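PDB 2WAM: PAC2 family protein, which is of unknown function, belongs to the PAC2 family, and forms a multi-subunit assembly built on an alpha/beta fold with a mixed central sheet. Local coordinates for residues 110-115 with 148-153; 46-51 with 104-109; 99-104 with 160-165; 71-76 with 80-85; 87-92 with 144-149. All coordinates share one frame; numbering follows the deposited sequence.

Interaction 1: residues 110-115 with 148-153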
# COMPACT_ATOMS: atom_id res chain seq x y z
N ARG A 110 9.34 -17.02 -16.52
CA ARG A 110 9.32 -17.69 -17.80
C ARG A 110 10.60 -17.51 -18.63
O ARG A 110 10.82 -18.27 -19.56
CB ARG A 110 8.06 -17.33 -18.59
CG ARG A 110 6.83 -18.11 -18.11
CD ARG A 110 5.53 -17.62 -18.72
NE ARG A 110 5.27 -18.21 -20.03
CZ ARG A 110 5.62 -17.65 -21.19
NH1 ARG A 110 6.28 -16.51 -21.21
NH2 ARG A 110 5.33 -18.26 -22.34
N SER A 111 11.44 -16.53 -18.28
CA SER A 111 12.76 -16.42 -18.93
C SER A 111 13.74 -17.31 -18.19
O SER A 111 14.62 -17.92 -18.79
CB SER A 111 13.31 -14.99 -18.94
OG SER A 111 12.54 -14.12 -19.74
N ARG A 112 13.60 -17.38 -16.87
CA ARG A 112 14.45 -18.26 -16.07
C ARG A 112 13.64 -19.24 -15.23
O ARG A 112 13.48 -19.06 -14.03
CB ARG A 112 15.39 -17.43 -15.19
CG ARG A 112 16.48 -16.77 -16.00
CD ARG A 112 17.46 -16.05 -15.12
NE ARG A 112 16.92 -14.80 -14.60
CZ ARG A 112 17.62 -13.94 -13.88
NH1 ARG A 112 18.88 -14.19 -13.59
NH2 ARG A 112 17.04 -12.83 -13.45
N ARG A 113 13.12 -20.28 -15.88
CA ARG A 113 12.32 -21.26 -15.18
C ARG A 113 13.18 -22.00 -14.16
O ARG A 113 14.27 -22.46 -14.48
CB ARG A 113 11.67 -22.25 -16.16
CG ARG A 113 10.89 -21.58 -17.27
CD ARG A 113 10.19 -22.61 -18.19
NE ARG A 113 9.22 -21.96 -19.06
CZ ARG A 113 7.94 -21.83 -18.75
NH1 ARG A 113 7.50 -22.32 -17.61
NH2 ARG A 113 7.09 -21.20 -19.58
N PRO A 114 12.68 -22.12 -12.93
CA PRO A 114 13.38 -22.90 -11.91
C PRO A 114 13.49 -24.35 -12.34
O PRO A 114 12.50 -24.94 -12.78
CB PRO A 114 12.44 -22.79 -10.71
CG PRO A 114 11.72 -21.53 -10.91
CD PRO A 114 11.48 -21.48 -12.39
N LEU A 115 14.69 -24.90 -12.22
CA LEU A 115 14.92 -26.32 -12.48
C LEU A 115 14.25 -27.20 -11.45
O LEU A 115 14.42 -27.02 -10.24
CB LEU A 115 16.42 -26.59 -12.47
CG LEU A 115 17.06 -26.41 -13.82
CD1 LEU A 115 18.54 -26.64 -13.69
CD2 LEU A 115 16.43 -27.40 -14.79
N ALA A 148 24.26 -11.59 -2.63
CA ALA A 148 24.35 -12.67 -3.63
C ALA A 148 23.01 -13.25 -4.03
O ALA A 148 22.01 -13.06 -3.35
CB ALA A 148 25.29 -13.79 -3.14
N GLY A 149 23.01 -13.95 -5.16
CA GLY A 149 21.80 -14.50 -5.75
C GLY A 149 21.64 -14.10 -7.20
O GLY A 149 22.62 -13.75 -7.87
N LEU A 150 20.41 -14.16 -7.70
CA LEU A 150 20.12 -13.81 -9.10
C LEU A 150 20.09 -12.30 -9.32
O LEU A 150 19.51 -11.58 -8.52
CB LEU A 150 18.76 -14.37 -9.53
CG LEU A 150 18.55 -15.86 -9.31
CD1 LEU A 150 17.41 -16.37 -10.16
CD2 LEU A 150 19.81 -16.61 -9.65
N GLU A 151 20.71 -11.84 -10.39
CA GLU A 151 20.43 -10.50 -10.90
C GLU A 151 18.93 -10.39 -11.21
O GLU A 151 18.39 -11.21 -11.95
CB GLU A 151 21.24 -10.23 -12.16
CG GLU A 151 20.99 -8.89 -12.81
CD GLU A 151 21.70 -8.78 -14.15
OE1 GLU A 151 21.44 -9.64 -15.01
OE2 GLU A 151 22.51 -7.86 -14.33
N PRO A 152 18.26 -9.38 -10.63
CA PRO A 152 16.83 -9.17 -10.92
C PRO A 152 16.58 -8.80 -12.40
O PRO A 152 17.48 -8.29 -13.06
CB PRO A 152 16.45 -7.99 -10.01
CG PRO A 152 17.63 -7.72 -9.12
CD PRO A 152 18.83 -8.31 -9.80
N ASP A 153 15.37 -9.05 -12.89
CA ASP A 153 14.97 -8.55 -14.21
C ASP A 153 14.33 -7.17 -14.04
O ASP A 153 14.50 -6.28 -14.86
CB ASP A 153 13.96 -9.48 -14.87
CG ASP A 153 14.52 -10.83 -15.17
OD1 ASP A 153 14.46 -11.70 -14.29
OD2 ASP A 153 15.03 -11.03 -16.29
O HOH W 1 14.62 -14.12 -15.61
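R112 and the 150-153 turn form a salt bridge, joined by a hydrogen bond from the same nitrogen to a backbone carbonyl, E151 O, at the end of the central mixed sheet of this PAC2 alpha/beta fold. Residues 110-115 belong to the loop between helix 103-106 and strand 115-119; residues 148-153 leave strand 143-148, turn a corner at G149, and lead into helix 156-169. The evidence for the grip lies at NH2 of R112, which gives one bond to D153 OD1 (2.9 Å) and another to E151 O (2.6 Å). Both acceptors lie at the edge of the guanidinium, close to its plane. The carbonyl is met almost end-on, with a C=O...N angle of 175°. The carboxylate is met differently, from above its own plane, and the two flat groups stand 84° apart. A bend at chi3 (-75°) turns the end of the arginine into this position, while L150 CD1 lies over one guanidinium face, with L150 CB 4.1 Å from R112 NH1. The acids also have partners on another chain: E151 OE1 takes R110 and R113 of the third subunit, and D153 OD2 takes R110 of that subunit. R110 and R113 of this chain reach the same acids of the second subunit, so the loop serves one turn within its chain and another across the interface. A water bridges the same two side chains: R112 NE donates to it at 2.6 Å, and it donates to D153 OD1 at 2.8 Å.

Interaction 2: residues 46-51 with 104-109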
# COMPACT_ATOMS: atom_id res chain seq x y z
N PRO A 46 8.52 -3.05 2.22
CA PRO A 46 7.49 -3.86 1.56
C PRO A 46 7.75 -3.99 0.05
O PRO A 46 8.00 -3.00 -0.64
CB PRO A 46 6.20 -3.08 1.82
CG PRO A 46 6.53 -2.18 2.98
CD PRO A 46 7.96 -1.84 2.83
N GLY A 47 7.71 -5.22 -0.43
CA GLY A 47 7.96 -5.50 -1.82
C GLY A 47 9.42 -5.44 -2.22
O GLY A 47 9.73 -5.47 -3.42
N MET A 48 10.32 -5.34 -1.24
CA MET A 48 11.74 -5.28 -1.57
C MET A 48 12.64 -6.19 -0.73
O MET A 48 13.47 -6.91 -1.28
CB MET A 48 12.26 -3.85 -1.55
CG MET A 48 13.61 -3.72 -2.24
SD MET A 48 13.55 -4.19 -4.00
CE MET A 48 15.12 -4.97 -4.06
N TYR A 49 12.51 -6.14 0.59
CA TYR A 49 13.29 -7.00 1.47
C TYR A 49 12.73 -7.08 2.87
O TYR A 49 12.15 -6.12 3.38
CB TYR A 49 14.76 -6.56 1.53
CG TYR A 49 14.99 -5.22 2.21
CD1 TYR A 49 15.10 -5.12 3.60
CD2 TYR A 49 15.13 -4.06 1.47
CE1 TYR A 49 15.33 -3.90 4.22
CE2 TYR A 49 15.36 -2.84 2.08
CZ TYR A 49 15.46 -2.76 3.46
OH TYR A 49 15.69 -1.53 4.05
N GLU A 50 12.91 -8.25 3.49
CA GLU A 50 12.71 -8.44 4.91
C GLU A 50 14.05 -8.44 5.63
O GLU A 50 15.02 -9.08 5.20
CB GLU A 50 12.05 -9.78 5.18
CG GLU A 50 10.60 -9.88 4.79
CD GLU A 50 9.86 -10.95 5.59
OE1 GLU A 50 10.50 -11.61 6.45
OE2 GLU A 50 8.64 -11.12 5.36
N LEU A 51 14.12 -7.71 6.74
CA LEU A 51 15.27 -7.80 7.63
C LEU A 51 15.19 -9.02 8.54
O LEU A 51 14.12 -9.37 9.02
CB LEU A 51 15.34 -6.56 8.51
CG LEU A 51 15.88 -5.35 7.76
CD1 LEU A 51 15.87 -4.14 8.65
CD2 LEU A 51 17.29 -5.67 7.25
N ASP A 104 10.82 -13.08 -5.69
CA ASP A 104 9.54 -13.35 -6.34
C ASP A 104 8.91 -12.12 -7.02
O ASP A 104 8.15 -12.26 -7.99
CB ASP A 104 8.54 -13.98 -5.37
CG ASP A 104 7.31 -14.56 -6.09
OD1 ASP A 104 7.48 -15.42 -6.98
OD2 ASP A 104 6.17 -14.17 -5.74
N GLU A 105 9.22 -10.93 -6.51
CA GLU A 105 8.74 -9.68 -7.10
C GLU A 105 9.66 -9.14 -8.20
O GLU A 105 9.29 -8.21 -8.92
CB GLU A 105 8.57 -8.59 -6.02
CG GLU A 105 7.48 -8.86 -4.98
CD GLU A 105 6.07 -8.75 -5.54
OE1 GLU A 105 5.21 -9.55 -5.12
OE2 GLU A 105 5.83 -7.86 -6.39
N LEU A 106 10.84 -9.73 -8.35
CA LEU A 106 11.88 -9.14 -9.20
C LEU A 106 12.30 -10.04 -10.35
O LEU A 106 13.15 -9.68 -11.16
CB LEU A 106 13.12 -8.79 -8.36
CG LEU A 106 12.93 -7.84 -7.18
CD1 LEU A 106 14.17 -7.84 -6.32
CD2 LEU A 106 12.62 -6.43 -7.65
N LEU A 107 11.70 -11.22 -10.43
CA LEU A 107 12.15 -12.22 -11.40
C LEU A 107 11.13 -12.50 -12.51
O LEU A 107 9.92 -12.56 -12.27
CB LEU A 107 12.51 -13.50 -10.65
CG LEU A 107 12.84 -14.72 -11.48
CD1 LEU A 107 14.23 -14.55 -12.10
CD2 LEU A 107 12.76 -15.99 -10.63
N ASP A 108 11.62 -12.63 -13.73
CA ASP A 108 10.80 -13.12 -14.82
C ASP A 108 10.92 -14.65 -14.87
O ASP A 108 11.91 -15.19 -15.36
CB ASP A 108 11.27 -12.50 -16.14
CG ASP A 108 10.47 -12.97 -17.34
OD1 ASP A 108 9.81 -14.03 -17.29
OD2 ASP A 108 10.53 -12.27 -18.37
N TYR A 109 9.91 -15.33 -14.35
CA TYR A 109 9.99 -16.78 -14.19
C TYR A 109 10.01 -17.55 -15.51
O TYR A 109 10.62 -18.62 -15.59
CB TYR A 109 8.84 -17.28 -13.33
CG TYR A 109 9.08 -17.10 -11.86
CD1 TYR A 109 8.66 -15.95 -11.22
CD2 TYR A 109 9.73 -18.07 -11.11
CE1 TYR A 109 8.86 -15.76 -9.87
CE2 TYR A 109 9.93 -17.91 -9.76
CZ TYR A 109 9.48 -16.74 -9.14
OH TYR A 109 9.66 -16.54 -7.79
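G47 and M48, just ahead of strand 49-51, meet E105 and L106 on the short, weakly bonded helix 103-106. Before them, D104 turns to other partners: its OD1 accepts from Y109 OH at 2.6 Å through the anti lone pair, and its two oxygens also receive the backbone N-H groups of E157 and R158 of the second subunit. E105 makes the first touch, with its CB 4.2 Å from G47 O; the CA atoms of G47 and E105, the nearest pair, are 6.8 Å apart. Its OE1 pairs instead with R158 of the second subunit. L106 supplies the apolar half: CD1 lies 3.8 Å from M48 CE, the two side chains crossing at about a right angle. M48, in a classic beta bulge with Y49, starts away from the helix, and a bend at chi2 (61°) helps bring the methyl back to it. L107 then puts CD2 over the centre of the Y109 ring, 3.5 Å above its plane, and D108 OD1 accepts a hydrogen bond from S111 N. Across the segments the chemistry is van der Waals packing, one methyl pair and a loose approach of G47 O to E105 CB, while both helix carboxylates reach the second subunit.

Interaction 3: residues 99-104 with 160-165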
# COMPACT_ATOMS: atom_id res chain seq x y z
N ALA A 99 19.25 -9.66 5.19
CA ALA A 99 18.04 -9.29 4.46
C ALA A 99 17.72 -10.24 3.30
O ALA A 99 18.60 -10.57 2.50
CB ALA A 99 18.14 -7.85 3.96
N SER A 100 16.47 -10.70 3.22
CA SER A 100 16.01 -11.46 2.07
C SER A 100 15.32 -10.50 1.13
O SER A 100 14.34 -9.86 1.51
CB SER A 100 14.98 -12.53 2.45
OG SER A 100 15.35 -13.20 3.63
N PHE A 101 15.81 -10.42 -0.10
CA PHE A 101 15.11 -9.60 -1.08
C PHE A 101 13.93 -10.36 -1.68
O PHE A 101 13.89 -11.60 -1.68
CB PHE A 101 16.08 -9.07 -2.13
CG PHE A 101 17.02 -8.03 -1.58
CD1 PHE A 101 18.19 -8.40 -0.93
CD2 PHE A 101 16.73 -6.68 -1.69
CE1 PHE A 101 19.05 -7.45 -0.41
CE2 PHE A 101 17.58 -5.72 -1.18
CZ PHE A 101 18.74 -6.10 -0.53
N ALA A 102 12.95 -9.61 -2.15
CA ALA A 102 11.74 -10.16 -2.72
C ALA A 102 12.01 -10.64 -4.16
O ALA A 102 11.54 -10.04 -5.13
CB ALA A 102 10.63 -9.10 -2.70
N ILE A 103 12.78 -11.71 -4.28
CA ILE A 103 13.13 -12.24 -5.59
C ILE A 103 11.84 -12.57 -6.37
O ILE A 103 11.78 -12.34 -7.58
CB ILE A 103 14.11 -13.44 -5.47
CG1 ILE A 103 14.62 -13.90 -6.84
CG2 ILE A 103 13.45 -14.59 -4.74
CD1 ILE A 103 15.12 -12.78 -7.74
N ASP A 104 10.82 -13.08 -5.69
CA ASP A 104 9.54 -13.35 -6.34
C ASP A 104 8.91 -12.12 -7.02
O ASP A 104 8.15 -12.26 -7.99
CB ASP A 104 8.54 -13.98 -5.37
CG ASP A 104 7.31 -14.56 -6.09
OD1 ASP A 104 7.48 -15.42 -6.98
OD2 ASP A 104 6.17 -14.17 -5.74
N ILE A 160 18.58 -1.14 -6.22
CA ILE A 160 19.86 -0.50 -5.93
C ILE A 160 19.77 0.49 -4.76
O ILE A 160 20.62 0.50 -3.86
CB ILE A 160 20.42 0.20 -7.16
CG1 ILE A 160 20.90 -0.85 -8.18
CG2 ILE A 160 21.56 1.12 -6.78
CD1 ILE A 160 20.94 -0.32 -9.61
N THR A 161 18.73 1.32 -4.75
CA THR A 161 18.53 2.24 -3.64
C THR A 161 18.44 1.51 -2.31
O THR A 161 19.10 1.90 -1.33
CB THR A 161 17.28 3.10 -3.85
OG1 THR A 161 17.50 3.98 -4.95
CG2 THR A 161 16.98 3.91 -2.60
N ALA A 162 17.63 0.45 -2.26
CA ALA A 162 17.53 -0.37 -1.06
C ALA A 162 18.89 -0.91 -0.59
O ALA A 162 19.18 -0.88 0.60
CB ALA A 162 16.52 -1.50 -1.26
N VAL A 163 19.72 -1.40 -1.51
CA VAL A 163 21.06 -1.88 -1.15
C VAL A 163 21.93 -0.72 -0.66
O VAL A 163 22.59 -0.82 0.38
CB VAL A 163 21.77 -2.60 -2.34
CG1 VAL A 163 23.21 -2.90 -1.99
CG2 VAL A 163 21.06 -3.89 -2.71
N ARG A 164 21.93 0.38 -1.39
CA ARG A 164 22.69 1.55 -0.98
C ARG A 164 22.26 2.05 0.41
O ARG A 164 23.10 2.48 1.22
CB ARG A 164 22.58 2.66 -2.03
CG ARG A 164 23.19 3.98 -1.58
CD ARG A 164 23.28 4.97 -2.70
NE ARG A 164 21.97 5.46 -3.08
CZ ARG A 164 21.36 6.46 -2.47
NH1 ARG A 164 21.95 7.06 -1.45
NH2 ARG A 164 20.16 6.86 -2.87
N LEU A 165 20.95 2.01 0.68
CA LEU A 165 20.44 2.45 1.98
C LEU A 165 20.79 1.47 3.11
O LEU A 165 21.01 1.89 4.24
CB LEU A 165 18.94 2.72 1.91
CG LEU A 165 18.26 3.17 3.21
CD1 LEU A 165 17.01 3.97 2.89
CD2 LEU A 165 17.93 2.00 4.16
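F101 points its ring at helix 156-169 so that CE2 and CZ, the far end of the ring, meet A162 and V163. Two measurements define this. F101 CE2 lies 4.4 Å from A162 CB, which sits at the ring edge near its plane, and F101 CZ lies 3.9 Å from V163 CG2, which comes in obliquely. The phenylalanine and valine side chains cross at about a right angle. F101 CG stands anti to the carbonyl carbon (chi1 -70°), which carries the ring from the end of strand 94-101 towards the helix. On the helix, V163 CG1 is anti to the backbone N (chi1 172°), leaving CG2 as the branch that touches. The backbones stay well apart, 9.5 Å between the CA atoms of F101 and A162, so the ring spans the sheet-to-helix gap. Directly after the strand the chain tightens into an inverse gamma turn centred on A102 and enters helix 103-106. The contact belongs to the hydrophobic layer between the mixed sheet and helix 156-169. F159 of that helix meets the F101 ring edge-to-face, L131 and L133 of the adjacent strand 131-137 also touch it, and M48 from the loop before strand 49-51 packs on both F101 and A162.

Interaction 4: residues 71-76 with 80-85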
# COMPACT_ATOMS: atom_id res chain seq x y z
N ALA A 71 27.75 -10.22 -5.59
CA ALA A 71 27.94 -11.30 -6.55
C ALA A 71 26.60 -11.76 -7.12
O ALA A 71 25.89 -12.53 -6.49
CB ALA A 71 28.66 -12.47 -5.89
N LEU A 72 26.28 -11.29 -8.32
CA LEU A 72 24.98 -11.54 -8.93
C LEU A 72 25.07 -12.32 -10.25
O LEU A 72 25.92 -12.05 -11.10
CB LEU A 72 24.21 -10.22 -9.11
CG LEU A 72 24.03 -9.34 -7.86
CD1 LEU A 72 23.32 -8.04 -8.17
CD2 LEU A 72 23.30 -10.10 -6.76
N GLU A 73 24.19 -13.30 -10.40
CA GLU A 73 24.20 -14.17 -11.57
C GLU A 73 23.10 -13.80 -12.54
O GLU A 73 22.01 -13.44 -12.12
CB GLU A 73 24.01 -15.62 -11.15
CG GLU A 73 24.71 -16.00 -9.87
CD GLU A 73 24.21 -17.31 -9.31
OE1 GLU A 73 23.69 -18.13 -10.11
OE2 GLU A 73 24.33 -17.52 -8.09
N GLY A 74 23.38 -13.91 -13.83
CA GLY A 74 22.40 -13.59 -14.85
C GLY A 74 22.89 -12.60 -15.89
O GLY A 74 22.30 -12.47 -16.95
N PHE A 75 23.98 -11.91 -15.58
CA PHE A 75 24.58 -10.96 -16.51
C PHE A 75 25.60 -11.65 -17.40
O PHE A 75 25.34 -11.91 -18.56
CB PHE A 75 25.23 -9.80 -15.74
CG PHE A 75 25.96 -8.82 -16.62
CD1 PHE A 75 27.21 -8.35 -16.27
CD2 PHE A 75 25.39 -8.37 -17.80
CE1 PHE A 75 27.88 -7.46 -17.07
CE2 PHE A 75 26.05 -7.47 -18.61
CZ PHE A 75 27.29 -7.01 -18.25
N SER A 76 26.77 -11.92 -16.84
CA SER A 76 27.79 -12.68 -17.53
C SER A 76 28.39 -13.65 -16.53
O SER A 76 28.97 -13.22 -15.53
CB SER A 76 28.88 -11.75 -18.06
OG SER A 76 30.03 -12.48 -18.45
N HIS A 80 30.96 -20.01 -14.56
CA HIS A 80 30.06 -19.97 -13.42
C HIS A 80 30.78 -19.37 -12.22
O HIS A 80 30.45 -19.66 -11.07
CB HIS A 80 29.51 -21.36 -13.11
CG HIS A 80 28.84 -22.02 -14.28
ND1 HIS A 80 28.91 -23.37 -14.52
CD2 HIS A 80 28.11 -21.49 -15.30
CE1 HIS A 80 28.24 -23.66 -15.63
NE2 HIS A 80 27.75 -22.54 -16.12
N ALA A 81 31.76 -18.51 -12.49
CA ALA A 81 32.66 -18.03 -11.44
C ALA A 81 31.98 -17.24 -10.32
O ALA A 81 32.41 -17.32 -9.17
CB ALA A 81 33.81 -17.23 -12.04
N ILE A 82 30.93 -16.49 -10.65
CA ILE A 82 30.19 -15.72 -9.65
C ILE A 82 29.44 -16.65 -8.69
O ILE A 82 29.50 -16.49 -7.47
CB ILE A 82 29.16 -14.77 -10.29
CG1 ILE A 82 29.77 -13.98 -11.45
CG2 ILE A 82 28.58 -13.82 -9.24
CD1 ILE A 82 30.29 -12.66 -11.05
N ARG A 83 28.70 -17.60 -9.24
CA ARG A 83 27.95 -18.52 -8.41
C ARG A 83 28.92 -19.24 -7.47
O ARG A 83 28.70 -19.31 -6.26
CB ARG A 83 27.17 -19.52 -9.27
CG ARG A 83 26.41 -20.56 -8.45
CD ARG A 83 25.59 -21.50 -9.30
NE ARG A 83 26.32 -22.06 -10.45
CZ ARG A 83 27.06 -23.18 -10.42
NH1 ARG A 83 27.21 -23.88 -9.30
NH2 ARG A 83 27.65 -23.60 -11.53
N LEU A 84 30.00 -19.76 -8.04
CA LEU A 84 30.96 -20.55 -7.28
C LEU A 84 31.60 -19.77 -6.13
O LEU A 84 31.77 -20.30 -5.03
CB LEU A 84 32.05 -21.10 -8.22
CG LEU A 84 31.53 -22.13 -9.22
CD1 LEU A 84 32.62 -22.51 -10.21
CD2 LEU A 84 30.98 -23.35 -8.48
N ALA A 85 31.96 -18.52 -6.40
CA ALA A 85 32.63 -17.71 -5.39
C ALA A 85 31.69 -17.38 -4.24
O ALA A 85 32.07 -17.46 -3.07
CB ALA A 85 33.22 -16.44 -6.00
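I82 packs tightly against the backbone of strand 67-73, while E73 and R83 meet more loosely beside it, together forming the start of a beta-alpha unit. The strand runs into a loop and then helix 81-92, and the two short axes pass 7.6 Å apart with their directions at 131°. On the close side the CG2 branch of I82 is the probe: it lies 3.6 Å from A71 CB and 3.5 Å from L72 N. This branch is anti to the helix backbone N (chi1 -47° for CG1), which aims it at the sheet. I82 CG1 lies 4.2 Å from S76 O in the loop. L178 and T180 of strand 174-183 also touch I82, so the buried isoleucine packs over two neighbouring strands, 67-73 and 174-183. The other side is more open, both E73 and R83 being partly exposed. Here the E73 carboxylate lies across the arginine's CB and CG at a slant, OE2 being 3.7 Å from R83 CB, rather than meeting its charged end. E73 OE1 and R83 NE are 4.7 Å apart, with the carboxylate and guanidinium planes 62° apart. The guanidinium pairs with D249 through NH2, and H80 ND1, on the residue at the N-cap position, is hydrogen-bonded to the same D249 OD2. The chemistry therefore splits: the I82 contact is apolar packing of helix on strand, whereas E73 probably adds only a weak electrostatic attraction, R83's salt bridge being to D249.

Interaction 5: residues 87-92 with 144-149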
# COMPACT_ATOMS: atom_id res chain seq x y z
N ALA A 87 29.08 -19.15 -3.38
CA ALA A 87 28.74 -20.40 -2.71
C ALA A 87 29.84 -20.80 -1.75
O ALA A 87 29.59 -21.35 -0.68
CB ALA A 87 28.49 -21.52 -3.73
N HIS A 88 31.08 -20.51 -2.15
CA HIS A 88 32.21 -20.90 -1.33
C HIS A 88 32.30 -20.09 -0.05
O HIS A 88 32.46 -20.66 1.02
CB HIS A 88 33.54 -20.83 -2.08
CG HIS A 88 34.69 -21.24 -1.23
ND1 HIS A 88 34.88 -22.55 -0.82
CD2 HIS A 88 35.68 -20.52 -0.65
CE1 HIS A 88 35.95 -22.61 -0.05
NE2 HIS A 88 36.45 -21.39 0.07
N LEU A 89 32.20 -18.78 -0.18
CA LEU A 89 32.14 -17.92 1.00
C LEU A 89 31.07 -18.40 1.98
O LEU A 89 31.34 -18.60 3.16
CB LEU A 89 31.91 -16.46 0.61
CG LEU A 89 33.01 -15.75 -0.18
CD1 LEU A 89 32.57 -14.34 -0.58
CD2 LEU A 89 34.29 -15.71 0.63
N LYS A 90 29.84 -18.57 1.51
CA LYS A 90 28.75 -18.99 2.39
C LYS A 90 28.99 -20.36 3.04
O LYS A 90 28.54 -20.60 4.16
CB LYS A 90 27.43 -18.96 1.64
CG LYS A 90 27.05 -17.60 1.11
CD LYS A 90 26.12 -17.70 -0.11
CE LYS A 90 24.74 -18.17 0.28
NZ LYS A 90 24.03 -18.78 -0.87
N ALA A 91 29.70 -21.24 2.36
CA ALA A 91 29.96 -22.60 2.83
C ALA A 91 31.15 -22.70 3.79
O ALA A 91 31.19 -23.55 4.67
CB ALA A 91 30.17 -23.53 1.64
N ALA A 92 32.13 -21.83 3.60
CA ALA A 92 33.39 -21.91 4.31
C ALA A 92 33.46 -21.01 5.55
O ALA A 92 34.26 -21.26 6.45
CB ALA A 92 34.55 -21.62 3.35
N PHE A 144 31.98 -8.97 7.49
CA PHE A 144 31.76 -8.32 6.21
C PHE A 144 30.42 -8.73 5.64
O PHE A 144 29.80 -9.67 6.11
CB PHE A 144 32.93 -8.55 5.22
CG PHE A 144 33.11 -9.98 4.77
CD1 PHE A 144 32.64 -10.39 3.54
CD2 PHE A 144 33.79 -10.89 5.56
CE1 PHE A 144 32.84 -11.70 3.10
CE2 PHE A 144 33.98 -12.20 5.14
CZ PHE A 144 33.50 -12.61 3.91
N LEU A 145 29.97 -7.99 4.63
CA LEU A 145 28.68 -8.27 4.00
C LEU A 145 28.83 -8.90 2.62
O LEU A 145 29.78 -8.62 1.87
CB LEU A 145 27.84 -6.99 3.92
CG LEU A 145 27.43 -6.38 5.26
CD1 LEU A 145 26.70 -5.06 5.07
CD2 LEU A 145 26.57 -7.37 6.03
N LEU A 146 27.88 -9.77 2.28
CA LEU A 146 27.84 -10.40 0.97
C LEU A 146 26.45 -10.27 0.42
O LEU A 146 25.51 -10.75 1.03
CB LEU A 146 28.20 -11.89 1.06
CG LEU A 146 27.99 -12.68 -0.25
CD1 LEU A 146 28.89 -12.17 -1.38
CD2 LEU A 146 28.20 -14.18 -0.06
N LEU A 147 26.32 -9.62 -0.72
CA LEU A 147 25.07 -9.57 -1.48
C LEU A 147 25.14 -10.58 -2.63
O LEU A 147 25.99 -10.44 -3.51
CB LEU A 147 24.83 -8.16 -2.04
CG LEU A 147 23.61 -8.00 -2.95
CD1 LEU A 147 22.31 -8.13 -2.17
CD2 LEU A 147 23.69 -6.68 -3.68
N ALA A 148 24.26 -11.59 -2.63
CA ALA A 148 24.35 -12.67 -3.63
C ALA A 148 23.01 -13.25 -4.03
O ALA A 148 22.01 -13.06 -3.35
CB ALA A 148 25.29 -13.79 -3.14
N GLY A 149 23.01 -13.95 -5.16
CA GLY A 149 21.80 -14.50 -5.75
C GLY A 149 21.64 -14.10 -7.20
O GLY A 149 22.62 -13.75 -7.87
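L146 receives helix 81-92 with both methyls: CD1 and CD2 both come near L89, and CD2 also lies against K90. L146 CD1 is 4.3 Å from L89 CD1, and L146 CD2 is 3.8 Å from K90 CG and 4.1 Å from K90 CD, so the lysine contributes its hydrocarbon part. The K90 and L146 side chains cross at about a right angle. L146 CG stands anti to the backbone N (chi1 172°), which sends the branched end out from the strand towards the two helix residues. Backbones are 8.7 Å apart at the nearest CA pair, L89 and L146. This is helix-on-sheet packing in an alpha/beta/alpha layered fold: L146 faces helix 81-92, whereas L147, the next residue along strand 143-148, faces the opposite layer and packs against F101. Further out, L136 of strand 131-137 touches L89 and L146 together, and L258 of helix 251-265 flanks L89. The strand itself is held by backbone bonds from L146 to Y134 on one neighbour and from L145 and L147 to strand 67-73 on the other. K90 bends at chi3 (71°) as it leaves the leucine, and its NZ ends in a salt bridge with E130 OE2.

Four of the five contacts reach the nine-strand mixed sheet, and interaction 1 begins where strand 143-148 ends. Along the chain interaction 4 closes first; interactions 2, 3 and 5 interlock, and interaction 1 is nested inside the loop of interaction 3. Interactions 4 and 5 share helix 81-92 and neighbouring strands 67-73 and 143-148, their centres about 12 Å apart. Interactions 2 and 3, about 8 Å apart, share helix 103-106 and reach the adjacent strands 49-51 and 94-101. Interaction 3 meets interaction 5 through F101 and L147. Interactions 1 and 2 touch, about 12 Å apart, and both reach the second subunit, so the loops at this end of the sheet lie next to the subunit interface.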